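Local coordinates for protein arsenate Reductase (Corynebacterium glutamicum, PDB 3T38) that reduces arsenate to arsenite in a thioredoxin-dependent reaction on a low molecular weight tyrosine phosphatase fold, and probably contributes to arsenic resistance, at residues Ala49-His52 with Thr53-Ile57; His124-Val127 with Leu128-Ser132. One frame throughout, in Å; residues are numbered along the deposited sequence.

Contact 1 of 2, residues Ala49-His52 with Thr53-Ile57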
# COMPACT_ATOMS: atom_id res chain seq x y z
N ALA A 49 -11.22 1.01 -0.67
CA ALA A 49 -12.33 1.56 -1.45
C ALA A 49 -13.25 0.45 -1.89
O ALA A 49 -14.40 0.71 -2.11
CB ALA A 49 -11.81 2.38 -2.70
N LYS A 50 -12.74 -0.77 -1.95
CA LYS A 50 -13.44 -1.96 -2.52
C LYS A 50 -13.42 -1.92 -4.07
O LYS A 50 -13.18 -0.85 -4.66
CB LYS A 50 -14.89 -2.14 -1.97
CG LYS A 50 -16.03 -1.38 -2.77
CD LYS A 50 -17.44 -1.40 -2.11
CE LYS A 50 -18.43 -2.36 -2.86
NZ LYS A 50 -18.08 -3.84 -2.91
N ILE A 51 -13.61 -3.07 -4.71
CA ILE A 51 -13.79 -3.14 -6.16
C ILE A 51 -15.09 -2.46 -6.56
O ILE A 51 -16.21 -2.94 -6.25
CB ILE A 51 -13.82 -4.61 -6.70
CG1 ILE A 51 -12.58 -5.40 -6.27
CG2 ILE A 51 -14.11 -4.68 -8.25
CD1 ILE A 51 -11.28 -4.94 -6.90
N HIS A 52 -14.97 -1.34 -7.24
CA HIS A 52 -16.12 -0.79 -7.89
C HIS A 52 -15.73 -0.52 -9.31
O HIS A 52 -14.56 -0.58 -9.66
CB HIS A 52 -16.61 0.46 -7.19
CG HIS A 52 -15.61 1.57 -7.16
ND1 HIS A 52 -15.43 2.44 -8.21
CD2 HIS A 52 -14.73 1.93 -6.20
CE1 HIS A 52 -14.49 3.32 -7.90
NE2 HIS A 52 -14.04 3.02 -6.69
N THR A 53 -16.72 -0.23 -10.13
CA THR A 53 -16.53 -0.22 -11.55
C THR A 53 -15.51 0.83 -12.00
O THR A 53 -14.88 0.63 -13.03
CB THR A 53 -17.89 -0.19 -12.27
OG1 THR A 53 -17.91 0.81 -13.29
CG2 THR A 53 -18.93 0.10 -11.28
N HIS A 54 -15.31 1.91 -11.21
CA HIS A 54 -14.29 2.94 -11.51
C HIS A 54 -12.91 2.83 -10.83
O HIS A 54 -12.13 3.75 -10.91
CB HIS A 54 -14.79 4.37 -11.24
CG HIS A 54 -15.91 4.78 -12.12
ND1 HIS A 54 -16.21 4.10 -13.29
CD2 HIS A 54 -16.82 5.77 -12.01
CE1 HIS A 54 -17.25 4.67 -13.86
NE2 HIS A 54 -17.65 5.68 -13.11
N LEU A 55 -12.66 1.73 -10.14
CA LEU A 55 -11.38 1.52 -9.52
C LEU A 55 -10.25 1.56 -10.59
O LEU A 55 -9.24 2.16 -10.35
CB LEU A 55 -11.39 0.23 -8.74
CG LEU A 55 -10.37 0.07 -7.61
CD1 LEU A 55 -10.31 1.26 -6.67
CD2 LEU A 55 -10.70 -1.19 -6.85
N PRO A 56 -10.49 1.02 -11.81
CA PRO A 56 -9.37 1.12 -12.74
C PRO A 56 -8.96 2.55 -13.05
O PRO A 56 -7.79 2.79 -13.25
CB PRO A 56 -9.91 0.45 -14.00
CG PRO A 56 -10.78 -0.66 -13.47
CD PRO A 56 -11.44 -0.03 -12.21
N ILE A 57 -9.91 3.47 -13.07
CA ILE A 57 -9.67 4.86 -13.45
C ILE A 57 -8.88 5.59 -12.35
O ILE A 57 -7.93 6.31 -12.67
CB ILE A 57 -11.01 5.66 -13.77
CG1 ILE A 57 -11.82 4.97 -14.87
CG2 ILE A 57 -10.74 7.15 -14.14
CD1 ILE A 57 -13.12 5.72 -15.30

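Contact 2 of 2, residues His124-Val127 with Leu128-Ser132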
# COMPACT_ATOMS: atom_id res chain seq x y z
N HIS A 124 -14.62 12.92 2.92
CA HIS A 124 -15.74 13.32 3.76
C HIS A 124 -16.68 14.23 2.91
O HIS A 124 -16.25 15.20 2.32
CB HIS A 124 -15.18 14.07 4.98
CG HIS A 124 -16.15 14.22 6.10
ND1 HIS A 124 -17.36 14.88 5.97
CD2 HIS A 124 -16.09 13.79 7.39
CE1 HIS A 124 -18.00 14.85 7.13
NE2 HIS A 124 -17.25 14.20 8.00
N PRO A 125 -17.96 13.87 2.82
CA PRO A 125 -18.95 14.62 2.06
C PRO A 125 -19.07 16.09 2.45
O PRO A 125 -19.25 16.93 1.57
CB PRO A 125 -20.27 13.91 2.42
CG PRO A 125 -19.93 12.59 2.77
CD PRO A 125 -18.50 12.58 3.29
N LEU A 126 -18.97 16.40 3.74
CA LEU A 126 -18.96 17.80 4.20
C LEU A 126 -17.72 18.59 3.73
O LEU A 126 -17.80 19.79 3.45
CB LEU A 126 -19.09 17.89 5.72
CG LEU A 126 -20.44 18.21 6.36
CD1 LEU A 126 -20.81 19.72 6.26
CD2 LEU A 126 -21.60 17.31 5.80
N VAL A 127 -16.57 17.95 3.70
CA VAL A 127 -15.40 18.57 3.04
C VAL A 127 -15.74 18.98 1.60
O VAL A 127 -15.59 20.13 1.22
CB VAL A 127 -14.17 17.62 3.06
CG1 VAL A 127 -13.01 18.22 2.27
CG2 VAL A 127 -13.78 17.34 4.49
N LEU A 128 -16.24 18.05 0.83
CA LEU A 128 -16.65 18.31 -0.53
C LEU A 128 -17.62 19.49 -0.58
O LEU A 128 -17.39 20.44 -1.34
CB LEU A 128 -17.33 17.07 -1.13
CG LEU A 128 -16.65 16.07 -2.09
CD1 LEU A 128 -15.15 15.94 -1.92
CD2 LEU A 128 -17.32 14.67 -2.07
N GLU A 129 -18.70 19.43 0.20
CA GLU A 129 -19.70 20.48 0.20
C GLU A 129 -19.15 21.88 0.61
O GLU A 129 -19.43 22.86 -0.10
CB GLU A 129 -20.97 20.09 1.00
CG GLU A 129 -22.01 21.27 1.16
CD GLU A 129 -23.31 20.89 1.90
OE1 GLU A 129 -23.43 19.74 2.40
OE2 GLU A 129 -24.25 21.73 1.95
N ILE A 130 -18.39 21.97 1.71
CA ILE A 130 -17.88 23.26 2.20
C ILE A 130 -16.87 23.89 1.22
O ILE A 130 -16.93 25.09 0.96
CB ILE A 130 -17.17 23.21 3.61
CG1 ILE A 130 -18.00 22.52 4.71
CG2 ILE A 130 -16.75 24.62 4.08
CD1 ILE A 130 -19.26 23.14 5.00
N LEU A 131 -15.93 23.08 0.74
CA LEU A 131 -14.93 23.57 -0.23
C LEU A 131 -15.67 24.04 -1.47
O LEU A 131 -15.44 25.13 -1.95
CB LEU A 131 -13.91 22.49 -0.58
CG LEU A 131 -12.93 22.16 0.54
CD1 LEU A 131 -11.95 21.14 0.05
CD2 LEU A 131 -12.20 23.45 1.09
N SER A 132 -16.58 23.20 -1.95
CA SER A 132 -17.49 23.60 -3.04
C SER A 132 -18.22 24.94 -2.83
O SER A 132 -18.25 25.75 -3.76
CB SER A 132 -18.50 22.50 -3.31
OG SER A 132 -19.36 22.93 -4.32

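Contact 1 of 2, residues Ala49-His52 with Thr53-Ile57
Leu-55 N reaches back to His-52 O with a nearly straight hydrogen bond of 3.0 Å (170° at the hydrogen), closing a type I beta turn that runs directly into helix 55-73. The donor stands 51° out of the carbonyl plane and so is not on a lone pair. The imidazole of the same histidine is turned back against the turn: its CG lies between the backbone N and the carbonyl carbon (chi1 61°), which brings His-52 ND1 to 3.0 Å from His-54 N, in a weak, bent hydrogen bond. Leu-55 CA lies over one face of the ring, while the CB of His-54 meets its edge in plane, 3.5 Å from His-52 CE1. One histidine thus engages the turn twice, by its carbonyl and by its ring, and His-54, whose N makes the second of these bonds, takes the N-cap position before the helix.

Leu-55 supplies the apolar half. Its CG is anti to the backbone N, and this places its two methyls against residues 49-51. Leu-55 CD2 lies 3.3 Å from Lys-50 O. The same Leu-55 CD2 meets Ile-51 CD1 at 3.8 Å, the two side chains crossing at about a right angle; Leu-55 CD1 approaches Ala-49 CB more loosely, at 4.4 Å. Lys-50, with its positive phi, takes the chain out of the preceding helix.

Asp-164 of the second subunit packs on Lys-50 and Ile-51. The stretch is a short link between consecutive helices, 31-49 and 55-73: Leu-55 also packs on Tyr-42, Leu-45 and Ala-46 of the first, and Ile-51 and Pro-56 touch His-10 of helix 10-24.

Contact 2 of 2, residues His124-Val127 with Leu128-Ser132
Ile-130 N donates to Leu-126 O at 2.9 Å in the N-terminal turns of an alpha helix, 125-133, that opens with a histidine N-cap. Glu-129 N to Pro-125 O is another of its i to i+4 bonds, also 2.9 Å long. Leu-131 N to Val-127 O continues the series, and Leu-128 N to His-124 O, at 3.2 Å, begins it. The cap is His-124, which swings its ring round with CG anti to the backbone N (chi1 -164°), and its ND1 accepts from Leu-126 N at 3.1 Å. The donor lies in the plane of the imidazole, although the N-H points somewhat off line (138°). An amide that has no earlier helical carbonyl to use is given a side-chain acceptor in this way, the general task of a capping residue. Pro-125 follows at N1, where proline's lack of an N-H costs no helical hydrogen bond.

Outside the backbone, side chains four residues apart meet on two sides of the helix. Val-127 and Leu-131 lie side by side and point the same way, CG1 of the valine 3.8 Å from CD1 of the leucine. This buried pair faces inward: Val-127 packs on Ile-97 and Leu-131 on Ala-100, both of helix 94-106, while Val-127 also reaches Ile-190 of helix 190-211. Leu-126 and Ile-130 meet at a slant on a more exposed side, touching through their CD1 atoms at 4.0 Å. With Ile-130 CG1 anti to its own carbonyl carbon (chi1 -51°), this methylene is turned back over the preceding turn, and Ile-130 CG1 lies 3.0 Å from Leu-126 O.

In the fold
Contact 1 and contact 2 are each a helix start with a histidine at the N-cap position, but only contact 2 has that histidine's own side chain as the cap. They lie in different parts of the chain; their centres are 21 Å apart and their nearest atoms about 12 Å, without touching. Contact 1 joins helices 31-49 and 55-73, which also supply the pocket of the bound dithiane-diol, with Thr-33, Arg-36, Tyr-37 and Glu-40 on the first and Arg-66 on the second. Contact 2 belongs to the phosphatase-like part: His-124 is hydrogen-bonded through its backbone to Ala-92, between strand 83-88 and helix 94-106, the position of the P-loop in low molecular weight phosphatases, as its sequence here suggests.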